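Local coordinates for proteasome protein (PDB 2P90) that is of unknown function but belongs to the PAC2 family, consistent with a kinship to proteasome-assembling chaperones, at residues Gly39-Ser44 / Tyr197-Pro202; Met143-Thr148 / Gln264-Glu269; Arg149-Thr154 / Ser208-Ala213; Pro202-Ala207 / Arg257-Leu262. All coordinates share one frame; numbering follows the deposited sequence.

Contact 1. Residues Gly39-Ser44 / Tyr197-Pro202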
# COMPACT_ATOMS: atom_id res chain seq x y z
N GLY B 39 -3.15 9.21 20.03
CA GLY B 39 -4.04 8.95 21.16
C GLY B 39 -5.38 8.34 20.76
O GLY B 39 -6.30 8.21 21.61
N HIS B 40 -5.49 7.97 19.47
CA HIS B 40 -6.69 7.32 18.90
C HIS B 40 -7.87 8.25 18.96
O HIS B 40 -9.02 7.80 19.01
CB HIS B 40 -7.05 6.06 19.69
CG HIS B 40 -5.95 5.06 19.74
ND1 HIS B 40 -6.04 3.84 19.13
CD2 HIS B 40 -4.73 5.10 20.32
CE1 HIS B 40 -4.91 3.17 19.30
NE2 HIS B 40 -4.10 3.92 20.03
N ALA B 41 -7.59 9.55 18.92
CA ALA B 41 -8.57 10.55 19.31
C ALA B 41 -9.64 10.87 18.26
O ALA B 41 -10.75 11.31 18.60
CB ALA B 41 -7.87 11.82 19.82
N VAL B 42 -9.32 10.63 16.99
CA VAL B 42 -10.30 10.84 15.90
C VAL B 42 -11.36 9.72 15.92
O VAL B 42 -12.56 9.98 15.97
CB VAL B 42 -9.60 11.01 14.51
CG1 VAL B 42 -10.62 10.99 13.35
CG2 VAL B 42 -8.81 12.31 14.46
N GLU B 43 -10.90 8.47 15.91
CA GLU B 43 -11.79 7.33 15.91
C GLU B 43 -12.58 7.30 17.24
O GLU B 43 -13.76 6.93 17.25
CB GLU B 43 -11.01 6.04 15.64
CG GLU B 43 -9.72 5.86 16.53
CD GLU B 43 -8.33 6.44 15.96
OE1 GLU B 43 -8.23 7.72 15.61
OE2 GLU B 43 -7.34 5.58 15.97
N SER B 44 -11.95 7.69 18.35
CA SER B 44 -12.67 7.72 19.64
C SER B 44 -13.79 8.75 19.69
O SER B 44 -14.83 8.49 20.26
CB SER B 44 -11.73 7.91 20.82
OG SER B 44 -10.94 6.75 20.94
N TYR B 197 -9.62 20.95 12.76
CA TYR B 197 -9.17 21.02 14.16
C TYR B 197 -8.18 19.91 14.48
O TYR B 197 -8.45 18.72 14.35
CB TYR B 197 -10.33 20.94 15.16
CG TYR B 197 -11.42 21.99 15.07
CD1 TYR B 197 -11.25 23.18 14.32
CD2 TYR B 197 -12.61 21.82 15.78
CE1 TYR B 197 -12.27 24.16 14.27
CE2 TYR B 197 -13.63 22.80 15.74
CZ TYR B 197 -13.45 23.95 14.98
OH TYR B 197 -14.48 24.86 14.94
N THR B 198 -7.01 20.31 14.93
CA THR B 198 -6.03 19.38 15.39
C THR B 198 -5.84 19.50 16.91
O THR B 198 -5.58 20.58 17.44
CB THR B 198 -4.68 19.67 14.68
OG1 THR B 198 -4.92 19.78 13.27
CG2 THR B 198 -3.65 18.59 14.97
N VAL B 199 -5.95 18.38 17.59
CA VAL B 199 -5.68 18.32 19.01
C VAL B 199 -4.22 17.86 19.14
O VAL B 199 -3.75 17.05 18.32
CB VAL B 199 -6.71 17.37 19.71
CG1 VAL B 199 -6.53 15.91 19.25
CG2 VAL B 199 -6.64 17.47 21.22
N HIS B 200 -3.50 18.38 20.13
CA HIS B 200 -2.08 18.10 20.32
C HIS B 200 -1.92 17.08 21.41
O HIS B 200 -2.40 17.30 22.51
CB HIS B 200 -1.33 19.37 20.71
CG HIS B 200 -1.32 20.41 19.64
ND1 HIS B 200 -0.29 21.30 19.48
CD2 HIS B 200 -2.21 20.67 18.65
CE1 HIS B 200 -0.55 22.10 18.45
NE2 HIS B 200 -1.70 21.72 17.92
N VAL B 201 -1.26 15.96 21.11
CA VAL B 201 -1.19 14.86 22.04
C VAL B 201 0.29 14.66 22.38
O VAL B 201 1.11 14.71 21.47
CB VAL B 201 -1.79 13.58 21.38
CG1 VAL B 201 -1.67 12.34 22.30
CG2 VAL B 201 -3.25 13.83 20.89
N PRO B 202 0.63 14.49 23.69
CA PRO B 202 2.03 14.23 24.05
C PRO B 202 2.56 13.12 23.17
O PRO B 202 1.92 12.09 23.07
CB PRO B 202 1.94 13.78 25.52
CG PRO B 202 0.72 14.40 26.02
CD PRO B 202 -0.24 14.53 24.89
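Val201 and Val199, two residues apart on strand 194-202, turn the same side to the start of helix 41-52 and meet Gly39 and Ala41. Val201 CG1 stands 4.1 Å from Gly39 N, and Val199 CG1 lies 4.3 Å from Ala41 CB. The first torsions explain which methyls do the touching: Val201 holds CG1 anti to its own N (chi1 177°), whereas in Val199 the same branch sits between N and the carbonyl carbon. The backbones come nearest where one partner has no side chain, with Gly39 CA only 6.6 Å from Val201 CA. Gly39 also has a positive phi of 67°, a conformation that glycine adopts readily.

One step back, His40 occupies the N-cap position. Its carbonyl oxygen takes two donors from the first turn: Ser44 N at 3.0 Å from His40 O, and Ser44 OG, which approaches above the carbonyl plane. Farther out, backbone bonds from Gly39 to Ser206 and Tyr210 fix the turn, and His40 NE2 is hydrogen-bonded to Ala207 O. Behind the valines, strand 194-202 runs between strands 134-143 and 153-157 of the large mixed sheet, and Ala213 of helix 211-225 packs beside both.

This is a helix N-terminus laid on a buried sheet face. No hydrogen bond spans the two segments; across them there is one methyl pair and one valine methyl against the glycine backbone, both at loose van der Waals distance, while the hydrogen bonds of Gly39 and His40 go to Ser44 and to residues 206-210.

Contact 2. Residues Met143-Thr148 / Gln264-Glu269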
# COMPACT_ATOMS: atom_id res chain seq x y z
N MET B 143 2.60 15.70 19.59
CA MET B 143 3.35 16.96 19.77
C MET B 143 4.26 16.94 20.99
O MET B 143 4.16 16.07 21.88
CB MET B 143 2.41 18.19 19.84
CG MET B 143 1.58 18.48 18.57
SD MET B 143 2.47 18.84 17.01
CE MET B 143 1.14 19.64 16.14
N THR B 144 5.14 17.93 21.03
CA THR B 144 6.06 18.11 22.15
C THR B 144 5.33 18.97 23.19
O THR B 144 5.58 20.17 23.32
CB THR B 144 7.39 18.78 21.70
OG1 THR B 144 7.09 19.94 20.94
CG2 THR B 144 8.21 17.83 20.84
N VAL B 145 4.38 18.31 23.86
CA VAL B 145 3.55 18.89 24.90
C VAL B 145 3.49 17.82 25.97
O VAL B 145 3.63 16.62 25.66
CB VAL B 145 2.11 19.25 24.40
CG1 VAL B 145 2.14 20.36 23.34
CG2 VAL B 145 1.31 18.02 23.91
N PRO B 146 3.32 18.23 27.25
CA PRO B 146 3.26 17.26 28.36
C PRO B 146 1.86 16.77 28.71
O PRO B 146 0.89 17.50 28.51
CB PRO B 146 3.84 18.06 29.53
CG PRO B 146 3.54 19.52 29.21
CD PRO B 146 3.26 19.63 27.72
N HIS B 147 1.76 15.57 29.29
CA HIS B 147 0.47 15.10 29.83
C HIS B 147 -0.01 15.92 31.02
O HIS B 147 -1.18 15.79 31.43
CB HIS B 147 0.51 13.59 30.19
CG HIS B 147 1.29 13.28 31.44
ND1 HIS B 147 2.65 13.06 31.43
CD2 HIS B 147 0.89 13.13 32.73
CE1 HIS B 147 3.06 12.80 32.66
NE2 HIS B 147 2.01 12.84 33.46
N THR B 148 0.89 16.74 31.56
CA THR B 148 0.63 17.51 32.79
C THR B 148 0.05 18.91 32.53
O THR B 148 -0.08 19.71 33.44
CB THR B 148 1.92 17.65 33.64
OG1 THR B 148 2.99 18.09 32.79
CG2 THR B 148 2.34 16.28 34.30
N GLN B 264 7.84 23.66 30.68
CA GLN B 264 8.45 24.98 30.56
C GLN B 264 8.20 25.54 29.17
O GLN B 264 7.71 26.66 29.02
CB GLN B 264 9.95 24.90 30.85
CG GLN B 264 10.50 26.12 31.58
CD GLN B 264 12.02 26.08 31.84
OE1 GLN B 264 12.77 25.27 31.23
NE2 GLN B 264 12.50 26.97 32.73
N GLN B 265 8.53 24.74 28.16
CA GLN B 265 8.21 25.02 26.76
C GLN B 265 6.74 25.45 26.57
O GLN B 265 6.45 26.51 26.02
CB GLN B 265 8.53 23.77 25.96
CG GLN B 265 8.15 23.78 24.48
CD GLN B 265 8.74 22.58 23.72
OE1 GLN B 265 8.04 21.90 22.96
NE2 GLN B 265 10.05 22.31 23.94
N TYR B 266 5.82 24.63 27.09
CA TYR B 266 4.38 24.85 27.05
C TYR B 266 3.95 26.20 27.65
O TYR B 266 3.15 26.93 27.04
CB TYR B 266 3.69 23.69 27.79
CG TYR B 266 2.18 23.71 27.70
CD1 TYR B 266 1.50 22.88 26.81
CD2 TYR B 266 1.43 24.58 28.49
CE1 TYR B 266 0.11 22.91 26.72
CE2 TYR B 266 0.05 24.64 28.41
CZ TYR B 266 -0.60 23.79 27.52
OH TYR B 266 -1.98 23.83 27.47
N ASP B 267 4.44 26.49 28.86
CA ASP B 267 4.07 27.71 29.61
C ASP B 267 4.62 28.96 28.91
O ASP B 267 3.95 30.00 28.81
CB ASP B 267 4.61 27.63 31.05
CG ASP B 267 3.91 26.56 31.88
OD1 ASP B 267 2.72 26.29 31.63
OD2 ASP B 267 4.54 26.00 32.81
N SER B 268 5.84 28.82 28.42
CA SER B 268 6.49 29.85 27.66
C SER B 268 5.67 30.23 26.41
O SER B 268 5.47 31.43 26.14
CB SER B 268 7.87 29.36 27.27
OG SER B 268 8.65 30.45 26.85
N GLU B 269 5.22 29.22 25.65
CA GLU B 269 4.47 29.47 24.41
C GLU B 269 3.08 30.04 24.75
O GLU B 269 2.56 30.91 24.04
CB GLU B 269 4.40 28.22 23.53
CG GLU B 269 4.08 28.42 22.00
CD GLU B 269 4.23 29.91 21.39
OE1 GLU B 269 5.36 30.29 20.91
OE2 GLU B 269 3.18 30.64 21.31
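The ring of Tyr266 meets two residues of the loop: Val145 CG1 lies at its edge, near the ring plane and 4.3 Å from Tyr266 CD1, while Pro146 CD comes in obliquely, 3.8 Å from Tyr266 CD1. The loop 143-148 leaves the end of strand 134-143 through an inverse gamma turn centred on Thr144, then runs past one side of helix 253-276. In the loop itself, the His147 ring carries Thr148 CG2 over one face, offset toward the rim.

Tyr266 reaches the loop because CG is anti to its backbone N (chi1 -174°), which sends the ring out from the helix and across the proline at about a right angle. One residue earlier, Gln265 stretches an extended side chain to Thr144, crossing it at a similar angle; the orientation of the amide is uncertain. Beyond the tyrosine-proline patch polar ties take over: Tyr266 OH makes a weak hydrogen bond to Pro150 O, Asp267 pairs with Arg149 in a salt bridge, and Thr148 OG1 is hydrogen-bonded to Glu263. Pro146 CD touches the root of the tyrosine as well as its ring, lying 4.1 Å from Tyr266 CB.

Contact 3. Residues Arg149-Thr154 / Ser208-Ala213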
# COMPACT_ATOMS: atom_id res chain seq x y z
N ARG B 149 -0.30 19.19 31.28
CA ARG B 149 -0.86 20.50 30.90
C ARG B 149 -2.14 20.29 30.08
O ARG B 149 -2.28 19.26 29.42
CB ARG B 149 0.17 21.30 30.09
CG ARG B 149 1.36 21.77 30.91
CD ARG B 149 0.90 22.84 31.90
NE ARG B 149 2.01 23.44 32.62
CZ ARG B 149 2.52 22.98 33.77
NH1 ARG B 149 2.04 21.88 34.36
NH2 ARG B 149 3.54 23.62 34.32
N PRO B 150 -3.08 21.27 30.12
CA PRO B 150 -4.32 21.09 29.33
C PRO B 150 -4.04 20.75 27.85
O PRO B 150 -3.00 21.17 27.31
CB PRO B 150 -5.03 22.45 29.43
CG PRO B 150 -4.43 23.13 30.66
CD PRO B 150 -3.04 22.56 30.84
N THR B 151 -4.94 19.96 27.25
CA THR B 151 -4.86 19.60 25.82
C THR B 151 -5.27 20.75 24.88
O THR B 151 -6.38 21.28 24.95
CB THR B 151 -5.65 18.31 25.50
OG1 THR B 151 -5.07 17.21 26.22
CG2 THR B 151 -5.58 17.97 24.02
N VAL B 152 -4.35 21.12 24.01
CA VAL B 152 -4.58 22.20 23.08
C VAL B 152 -5.13 21.71 21.72
O VAL B 152 -4.84 20.58 21.28
CB VAL B 152 -3.28 22.98 22.87
CG1 VAL B 152 -3.36 23.86 21.62
CG2 VAL B 152 -2.99 23.81 24.12
N VAL B 153 -5.95 22.55 21.10
CA VAL B 153 -6.46 22.37 19.76
C VAL B 153 -6.11 23.61 18.91
O VAL B 153 -6.39 24.74 19.30
CB VAL B 153 -7.99 22.11 19.76
CG1 VAL B 153 -8.62 22.35 18.37
CG2 VAL B 153 -8.27 20.70 20.18
N THR B 154 -5.50 23.37 17.76
CA THR B 154 -5.27 24.46 16.80
C THR B 154 -6.21 24.32 15.61
O THR B 154 -6.72 23.24 15.34
CB THR B 154 -3.80 24.55 16.37
OG1 THR B 154 -3.37 23.28 15.92
CG2 THR B 154 -2.91 24.95 17.53
N SER B 208 -1.03 5.00 22.46
CA SER B 208 -2.11 4.44 23.30
C SER B 208 -3.24 5.44 23.38
O SER B 208 -3.01 6.63 23.16
CB SER B 208 -1.61 4.18 24.74
OG SER B 208 -0.45 3.36 24.72
N PRO B 209 -4.47 4.97 23.65
CA PRO B 209 -5.59 5.91 23.83
C PRO B 209 -5.27 7.05 24.82
O PRO B 209 -4.81 6.81 25.93
CB PRO B 209 -6.71 5.00 24.36
CG PRO B 209 -6.41 3.67 23.70
CD PRO B 209 -4.92 3.57 23.76
N TYR B 210 -5.48 8.27 24.38
CA TYR B 210 -5.33 9.46 25.22
C TYR B 210 -6.67 10.24 25.24
O TYR B 210 -6.86 11.19 24.49
CB TYR B 210 -4.14 10.32 24.76
CG TYR B 210 -3.71 11.34 25.77
CD1 TYR B 210 -3.02 10.96 26.93
CD2 TYR B 210 -3.99 12.68 25.59
CE1 TYR B 210 -2.62 11.92 27.87
CE2 TYR B 210 -3.62 13.63 26.49
CZ TYR B 210 -2.94 13.25 27.64
OH TYR B 210 -2.57 14.22 28.52
N PRO B 211 -7.62 9.78 26.07
CA PRO B 211 -8.98 10.37 26.11
C PRO B 211 -9.11 11.86 26.35
O PRO B 211 -10.10 12.45 25.93
CB PRO B 211 -9.69 9.59 27.23
CG PRO B 211 -8.93 8.30 27.33
CD PRO B 211 -7.50 8.61 26.96
N ALA B 212 -8.14 12.50 27.00
CA ALA B 212 -8.21 13.97 27.17
C ALA B 212 -8.29 14.68 25.79
O ALA B 212 -8.92 15.75 25.64
CB ALA B 212 -7.03 14.48 28.01
N ALA B 213 -7.68 14.07 24.77
CA ALA B 213 -7.67 14.63 23.42
C ALA B 213 -9.01 14.42 22.71
O ALA B 213 -9.51 15.32 22.06
CB ALA B 213 -6.53 14.05 22.65
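Thr151 puts both branches of its side chain against the beginning of helix 211-225. With chi1 at -63°, OG1 is anti to the carbonyl carbon and CG2 anti to the backbone N, and the two ends part company: the hydroxyl oxygen makes van der Waals contacts with carbon atoms of Tyr210 and Ala212, the methyl with Ala213. Thr151 OG1 lies 3.8 Å from Ala212 CB. It also sits at the edge of the tyrosine ring, close to the ring plane, 3.9 Å from Tyr210 CE2. The methyl, Thr151 CG2, rests 4.0 Å from Ala213 CA and thus leans on the helix backbone as much as on a side chain.

Tyr210 keeps CG anti to its N (chi1 -165°), which carries the ring back alongside the threonine; the two side chains slide past each other in opposite directions. Where the chain enters the helix, Ala213 N donates to Tyr210 O at 3.0 Å. The backbones approach most closely at Thr151 CA and Ala213 CA, 6.2 Å apart.

Thr151 O gets a weak hydrogen bond from Lys216, one turn farther along the helix. The approach to strand 153-157, outermost in the sheet of this chain, is laid against the N-terminal turn of helix 211-225, with Val199 of strand 194-202 touching Thr151, and helix 232-250 packing on Tyr210 through Val241 and Leu245.

Contact 4. Residues Pro202-Ala207 / Arg257-Leu262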
# COMPACT_ATOMS: atom_id res chain seq x y z
N PRO B 202 0.63 14.49 23.69
CA PRO B 202 2.03 14.23 24.05
C PRO B 202 2.56 13.12 23.17
O PRO B 202 1.92 12.09 23.07
CB PRO B 202 1.94 13.78 25.52
CG PRO B 202 0.72 14.40 26.02
CD PRO B 202 -0.24 14.53 24.89
N HIS B 203 3.69 13.34 22.52
CA HIS B 203 4.20 12.38 21.55
C HIS B 203 4.46 11.03 22.20
O HIS B 203 4.27 9.99 21.57
CB HIS B 203 5.46 12.89 20.84
CG HIS B 203 6.64 13.03 21.74
ND1 HIS B 203 6.74 14.03 22.68
CD2 HIS B 203 7.75 12.26 21.89
CE1 HIS B 203 7.87 13.89 23.36
NE2 HIS B 203 8.50 12.82 22.90
N TYR B 204 4.88 11.04 23.47
CA TYR B 204 5.37 9.81 24.11
C TYR B 204 4.23 8.93 24.58
O TYR B 204 4.44 7.81 25.07
CB TYR B 204 6.32 10.14 25.27
CG TYR B 204 5.73 11.10 26.29
CD1 TYR B 204 5.79 12.49 26.08
CD2 TYR B 204 5.12 10.63 27.45
CE1 TYR B 204 5.25 13.37 26.99
CE2 TYR B 204 4.56 11.53 28.38
CZ TYR B 204 4.65 12.90 28.14
OH TYR B 204 4.11 13.82 29.03
N VAL B 205 3.00 9.44 24.43
CA VAL B 205 1.78 8.75 24.81
C VAL B 205 0.84 8.51 23.60
O VAL B 205 -0.28 7.97 23.74
CB VAL B 205 1.08 9.54 25.96
CG1 VAL B 205 0.02 10.52 25.41
CG2 VAL B 205 0.52 8.59 26.97
N SER B 206 1.31 8.90 22.42
CA SER B 206 0.49 8.94 21.20
C SER B 206 0.00 7.58 20.66
O SER B 206 -1.04 7.52 19.99
CB SER B 206 1.23 9.70 20.09
OG SER B 206 0.82 11.07 20.08
N ALA B 207 0.76 6.52 20.94
CA ALA B 207 0.42 5.16 20.51
C ALA B 207 -0.70 4.48 21.28
O ALA B 207 -1.23 3.50 20.83
CB ALA B 207 1.68 4.26 20.51
N ARG B 257 12.28 14.78 34.26
CA ARG B 257 13.13 15.78 33.67
C ARG B 257 12.57 16.16 32.29
O ARG B 257 12.44 17.34 31.97
CB ARG B 257 14.54 15.19 33.58
CG ARG B 257 15.49 15.79 32.55
CD ARG B 257 16.95 15.81 33.09
NE ARG B 257 17.34 14.58 33.81
CZ ARG B 257 17.20 14.37 35.12
NH1 ARG B 257 16.66 15.30 35.91
NH2 ARG B 257 17.59 13.21 35.67
N VAL B 258 12.21 15.14 31.52
CA VAL B 258 11.60 15.30 30.21
C VAL B 258 10.23 15.98 30.24
O VAL B 258 9.94 16.82 29.39
CB VAL B 258 11.54 13.94 29.48
CG1 VAL B 258 10.58 13.98 28.25
CG2 VAL B 258 12.97 13.51 29.08
N VAL B 259 9.41 15.64 31.23
CA VAL B 259 8.08 16.26 31.43
C VAL B 259 8.18 17.75 31.83
O VAL B 259 7.48 18.59 31.26
CB VAL B 259 7.21 15.43 32.47
CG1 VAL B 259 5.86 16.11 32.78
CG2 VAL B 259 7.00 13.99 31.97
N GLY B 260 9.05 18.05 32.79
CA GLY B 260 9.30 19.43 33.23
C GLY B 260 9.83 20.35 32.14
O GLY B 260 9.45 21.52 32.07
N ALA B 261 10.70 19.84 31.28
CA ALA B 261 11.17 20.60 30.12
C ALA B 261 10.04 20.91 29.09
O ALA B 261 9.98 22.02 28.55
CB ALA B 261 12.34 19.91 29.46
N LEU B 262 9.15 19.96 28.86
CA LEU B 262 7.95 20.21 28.04
C LEU B 262 6.96 21.17 28.71
O LEU B 262 6.26 21.93 28.02
CB LEU B 262 7.24 18.91 27.65
CG LEU B 262 8.00 17.87 26.80
CD1 LEU B 262 7.31 16.46 26.82
CD2 LEU B 262 8.21 18.38 25.36
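Tyr204 OH, hydrogen-bonded to His147 ND1, is also the atom that touches Val259, with CG2 of the valine 4.1 Å from the phenol oxygen. The hydroxyl meets both a polar partner in the loop 143-148 and a methyl of helix 253-276, and the bond to His147 helps to fix where the ring ends. Farther up the same ring, Leu262 CD1 closes to 3.7 Å from Tyr204 CE1. The methyl arrives at a slant to the ring, and the two side chains run past each other in opposite directions, whereas Val259 crosses the tyrosine at about a right angle.

Tyr204 and its neighbour belong to a short 3-10 segment, 203-205, which follows strand 194-202 and leads on toward helix 211-225. Its i to i+3 bonding shows in Val205 N donating to Pro202 O at 3.2 Å and Ser206 N donating to His203 O. Pro202 O has a second, weak donor in Ser206 OG.

On the opposing side, Val259 and Leu262 stand three residues apart on the helix, so both offer methyls to the same tyrosine. Leu262 holds CG anti to its carbonyl carbon (chi1 -61°), and CD1 reaches a second ring as well, at the edge of His203 and 4.3 Å from His203 CE1. The two rings of the 3-10 segment are themselves in contact: Tyr204 CD1 lies 3.6 Å above the His203 ring plane, offset toward its rim. His203 ND1 makes a weak hydrogen bond to Met143 O.

Contacts 1 and 3 form the inner pair, with centres about 6 Å apart, around neighbouring strands 194-202 and 153-157, where two helix starts come down on the mixed sheet; Thr198 O to Thr154 N (2.8 Å) and His200 N to Val152 O probably bond them directly. Contacts 2 and 4 lie farther out, each centred about 22 Å from the chain centre and about 8 Å from each other, and both bring a loop onto helix 253-276. Pro202 belongs to contacts 1 and 4, and Val201 O probably bonds Met143 N, tying contact 1 to contact 2. Tyr210 of contact 3 packs on Val205 of contact 4. With the function unknown, no functional site can be assigned to them.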